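Local coordinates for protein Adp-heptose LPS heptosyltransferase II (Escherichia coli, PDB 1PSW) that transfers the second heptose from ADP-heptose onto the heptosyl-Kdo2-lipid A acceptor during assembly of the lipopolysaccharide inner core, at residues A[175-187]-A[205-219]. Residues are numbered along the deposited sequence; the frame is centred on the assembly and turned at random.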
# COMPACT_ATOMS: atom_id res chain seq x y z
N SER A 175 0.03 22.32 8.43
CA SER A 175 0.95 23.45 8.54
C SER A 175 2.14 23.40 7.60
O SER A 175 3.26 23.75 7.99
CB SER A 175 1.44 23.56 9.98
OG SER A 175 0.36 23.72 10.87
N LEU A 176 1.89 22.97 6.37
CA LEU A 176 2.95 22.90 5.38
C LEU A 176 2.96 24.16 4.53
O LEU A 176 1.90 24.67 4.15
CB LEU A 176 2.77 21.67 4.49
CG LEU A 176 2.92 20.33 5.20
CD1 LEU A 176 2.60 19.19 4.23
CD2 LEU A 176 4.33 20.19 5.74
N SER A 177 4.15 24.66 4.24
CA SER A 177 4.32 25.86 3.43
C SER A 177 4.29 25.55 1.94
O SER A 177 4.78 24.51 1.50
CB SER A 177 5.65 26.53 3.77
OG SER A 177 5.92 27.59 2.86
N SER A 178 3.71 26.46 1.16
CA SER A 178 3.65 26.28 -0.29
C SER A 178 4.82 27.02 -0.94
O SER A 178 4.93 27.06 -2.16
CB SER A 178 2.34 26.83 -0.85
OG SER A 178 1.21 26.23 -0.22
N GLU A 179 5.67 27.62 -0.12
CA GLU A 179 6.82 28.37 -0.63
C GLU A 179 7.92 27.49 -1.23
O GLU A 179 8.87 28.00 -1.83
CB GLU A 179 7.39 29.27 0.47
CG GLU A 179 6.49 30.46 0.84
CD GLU A 179 7.07 31.33 1.95
OE1 GLU A 179 8.22 31.80 1.80
OE2 GLU A 179 6.38 31.55 2.96
N ARG A 180 7.81 26.17 -1.07
CA ARG A 180 8.80 25.27 -1.64
C ARG A 180 8.21 23.89 -1.93
O ARG A 180 7.36 23.40 -1.19
CB ARG A 180 10.02 25.15 -0.70
CG ARG A 180 11.03 26.28 -0.93
CD ARG A 180 11.97 26.55 0.25
NE ARG A 180 12.84 25.42 0.56
CZ ARG A 180 14.14 25.52 0.81
NH1 ARG A 180 14.76 26.69 0.79
NH2 ARG A 180 14.84 24.43 1.08
N PRO A 181 8.62 23.27 -3.05
CA PRO A 181 8.14 21.95 -3.45
C PRO A 181 8.53 20.91 -2.41
O PRO A 181 9.56 21.04 -1.76
CB PRO A 181 8.81 21.73 -4.81
CG PRO A 181 10.06 22.54 -4.71
CD PRO A 181 9.57 23.80 -4.05
N MSE A 182 7.71 19.87 -2.28
CA MSE A 182 7.96 18.84 -1.28
C MSE A 182 8.43 17.49 -1.79
O MSE A 182 7.99 17.00 -2.84
CB MSE A 182 6.70 18.60 -0.45
CG MSE A 182 5.95 19.86 -0.09
SE MSE A 182 4.34 19.48 0.91
CE MSE A 182 3.34 18.56 -0.43
N ILE A 183 9.31 16.88 -1.02
CA ILE A 183 9.80 15.55 -1.31
C ILE A 183 9.34 14.77 -0.08
O ILE A 183 9.48 15.24 1.05
CB ILE A 183 11.34 15.51 -1.39
CG1 ILE A 183 11.82 16.38 -2.57
CG2 ILE A 183 11.80 14.06 -1.53
CD1 ILE A 183 11.45 15.83 -3.94
N GLY A 184 8.74 13.61 -0.30
CA GLY A 184 8.28 12.82 0.83
C GLY A 184 9.19 11.63 1.10
O GLY A 184 9.68 11.00 0.17
N PHE A 185 9.42 11.34 2.38
CA PHE A 185 10.24 10.19 2.80
C PHE A 185 9.34 9.24 3.59
O PHE A 185 8.49 9.68 4.35
CB PHE A 185 11.38 10.62 3.75
CG PHE A 185 12.51 11.39 3.09
CD1 PHE A 185 12.52 11.64 1.73
CD2 PHE A 185 13.58 11.85 3.87
CE1 PHE A 185 13.58 12.34 1.13
CE2 PHE A 185 14.64 12.55 3.29
CZ PHE A 185 14.64 12.80 1.91
N CYS A 186 9.56 7.94 3.43
CA CYS A 186 8.80 6.92 4.16
C CYS A 186 9.90 6.01 4.72
O CYS A 186 10.15 4.93 4.20
CB CYS A 186 7.90 6.13 3.21
SG CYS A 186 6.66 7.12 2.33
N PRO A 187 10.55 6.44 5.81
CA PRO A 187 11.64 5.73 6.48
C PRO A 187 11.34 4.44 7.24
O PRO A 187 12.26 3.70 7.60
CB PRO A 187 12.23 6.80 7.39
CG PRO A 187 11.00 7.54 7.83
CD PRO A 187 10.20 7.67 6.55
N LEU A 205 20.32 12.84 3.02
CA LEU A 205 19.57 13.11 1.80
C LEU A 205 18.69 14.35 1.97
O LEU A 205 18.52 15.14 1.04
CB LEU A 205 18.69 11.91 1.42
CG LEU A 205 17.86 12.08 0.12
CD1 LEU A 205 18.79 12.40 -1.04
CD2 LEU A 205 17.07 10.81 -0.17
N ALA A 206 18.12 14.51 3.16
CA ALA A 206 17.27 15.66 3.42
C ALA A 206 18.09 16.96 3.35
O ALA A 206 17.64 17.96 2.79
CB ALA A 206 16.60 15.53 4.79
N LYS A 207 19.30 16.93 3.91
CA LYS A 207 20.16 18.11 3.89
C LYS A 207 20.45 18.51 2.45
O LYS A 207 20.42 19.69 2.09
CB LYS A 207 21.49 17.83 4.59
CG LYS A 207 21.36 17.52 6.06
CD LYS A 207 22.71 17.23 6.67
CE LYS A 207 22.55 16.85 8.13
NZ LYS A 207 23.82 16.40 8.76
N GLN A 208 20.73 17.51 1.62
CA GLN A 208 21.03 17.75 0.21
C GLN A 208 19.83 18.32 -0.54
O GLN A 208 19.98 19.21 -1.37
CB GLN A 208 21.45 16.43 -0.45
CG GLN A 208 22.69 15.79 0.12
CD GLN A 208 23.96 16.48 -0.33
OE1 GLN A 208 24.32 17.54 0.18
NE2 GLN A 208 24.64 15.88 -1.30
N LEU A 209 18.64 17.79 -0.25
CA LEU A 209 17.42 18.24 -0.91
C LEU A 209 17.01 19.65 -0.48
O LEU A 209 16.60 20.47 -1.30
CB LEU A 209 16.27 17.25 -0.64
CG LEU A 209 16.36 15.92 -1.39
CD1 LEU A 209 15.29 14.94 -0.89
CD2 LEU A 209 16.21 16.17 -2.87
N ILE A 210 17.13 19.92 0.81
CA ILE A 210 16.79 21.24 1.33
C ILE A 210 17.74 22.26 0.72
O ILE A 210 17.37 23.40 0.44
CB ILE A 210 16.92 21.25 2.86
CG1 ILE A 210 15.80 20.38 3.46
CG2 ILE A 210 16.85 22.68 3.39
CD1 ILE A 210 15.94 20.11 4.93
N ASP A 211 18.98 21.83 0.48
CA ASP A 211 19.96 22.72 -0.12
C ASP A 211 19.62 22.98 -1.59
O ASP A 211 20.03 24.00 -2.14
CB ASP A 211 21.36 22.13 0.01
CG ASP A 211 22.43 23.06 -0.53
OD1 ASP A 211 22.52 24.21 -0.04
OD2 ASP A 211 23.17 22.65 -1.45
N GLU A 212 18.87 22.07 -2.21
CA GLU A 212 18.47 22.22 -3.61
C GLU A 212 17.19 23.05 -3.75
O GLU A 212 16.72 23.28 -4.86
CB GLU A 212 18.25 20.87 -4.28
CG GLU A 212 19.50 20.05 -4.50
CD GLU A 212 19.23 18.80 -5.32
OE1 GLU A 212 18.06 18.52 -5.66
OE2 GLU A 212 20.21 18.09 -5.64
N GLY A 213 16.61 23.46 -2.63
CA GLY A 213 15.40 24.26 -2.69
C GLY A 213 14.11 23.51 -2.39
O GLY A 213 13.02 24.06 -2.58
N TYR A 214 14.22 22.27 -1.93
CA TYR A 214 13.04 21.47 -1.59
C TYR A 214 12.81 21.46 -0.08
O TYR A 214 13.65 21.91 0.69
CB TYR A 214 13.25 20.01 -2.06
CG TYR A 214 13.24 19.83 -3.56
CD1 TYR A 214 12.04 19.69 -4.26
CD2 TYR A 214 14.43 19.81 -4.29
CE1 TYR A 214 12.02 19.54 -5.64
CE2 TYR A 214 14.42 19.66 -5.68
CZ TYR A 214 13.22 19.53 -6.35
OH TYR A 214 13.19 19.39 -7.71
N GLN A 215 11.64 20.97 0.33
CA GLN A 215 11.34 20.80 1.74
C GLN A 215 11.03 19.31 1.85
O GLN A 215 10.63 18.69 0.86
CB GLN A 215 10.14 21.65 2.19
CG GLN A 215 8.80 21.29 1.58
CD GLN A 215 7.66 22.07 2.22
OE1 GLN A 215 7.40 21.93 3.41
NE2 GLN A 215 6.99 22.90 1.43
N VAL A 216 11.22 18.74 3.03
CA VAL A 216 11.01 17.31 3.22
C VAL A 216 9.88 17.03 4.20
O VAL A 216 9.66 17.77 5.16
CB VAL A 216 12.33 16.64 3.71
CG1 VAL A 216 12.11 15.16 4.03
CG2 VAL A 216 13.40 16.80 2.63
N VAL A 217 9.14 15.96 3.93
CA VAL A 217 8.04 15.54 4.79
C VAL A 217 8.22 14.04 5.03
O VAL A 217 8.40 13.28 4.09
CB VAL A 217 6.67 15.79 4.12
CG1 VAL A 217 5.54 15.37 5.06
CG2 VAL A 217 6.53 17.25 3.73
N LEU A 218 8.15 13.64 6.29
CA LEU A 218 8.32 12.24 6.68
C LEU A 218 6.96 11.63 6.97
O LEU A 218 6.20 12.17 7.77
CB LEU A 218 9.19 12.15 7.95
CG LEU A 218 10.44 13.04 7.94
CD1 LEU A 218 11.13 13.04 9.30
CD2 LEU A 218 11.40 12.55 6.85
N PHE A 219 6.65 10.52 6.30
CA PHE A 219 5.37 9.83 6.48
C PHE A 219 5.59 8.50 7.18
O PHE A 219 6.64 7.87 7.02
CB PHE A 219 4.69 9.55 5.14
CG PHE A 219 4.35 10.78 4.35
CD1 PHE A 219 3.31 11.61 4.75
CD2 PHE A 219 5.05 11.09 3.19
CE1 PHE A 219 2.98 12.74 4.01
CE2 PHE A 219 4.73 12.21 2.43
CZ PHE A 219 3.69 13.04 2.84
O HOH W 1 6.66 23.55 5.50
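The first beta-alpha-beta unit of the C-terminal Rossmann-like domain of this GT-B glycosyltransferase pairs strands 182-186 and 215-218 in parallel and packs helix 199-211, antiparallel to strand 182-186, over one face. Five backbone bonds make the ladder, from Gln215 N to Pro181 O (2.9 Å) through to Phe219 N to Phe185 O. Under the helix, Phe185 points its ring edge at Leu209 CD1, 3.6 Å from CZ, while Val216 CG1 makes a CH-pi contact over one face, 3.7 Å from the ring centroid. Ile183 CG2 meets the same Leu209 methyl, and its CG1 branch leans on Tyr214 CD1. On the opposite face of the sheet, Gln215 places CG between its backbone N and carbonyl carbon (chi1 65°) and extends toward the loop before strand 182-186, where NE2 gives both hydrogens, within the amide plane, to Ser177 O and Arg180 O, each at 2.7 Å; OE1 takes a water held by Ser177 N. A bend at chi3 (63°) brings Arg180 NH2 to 2.8 Å from Tyr214 O, just past the Schellman motif at Gly213, with a weak, bent bond to Ile210 O. Strand 264-268 continues the sheet beyond 182-186, strand 243-245 beyond 215-218, and helix 332-347 packs against Leu205 and Tyr214.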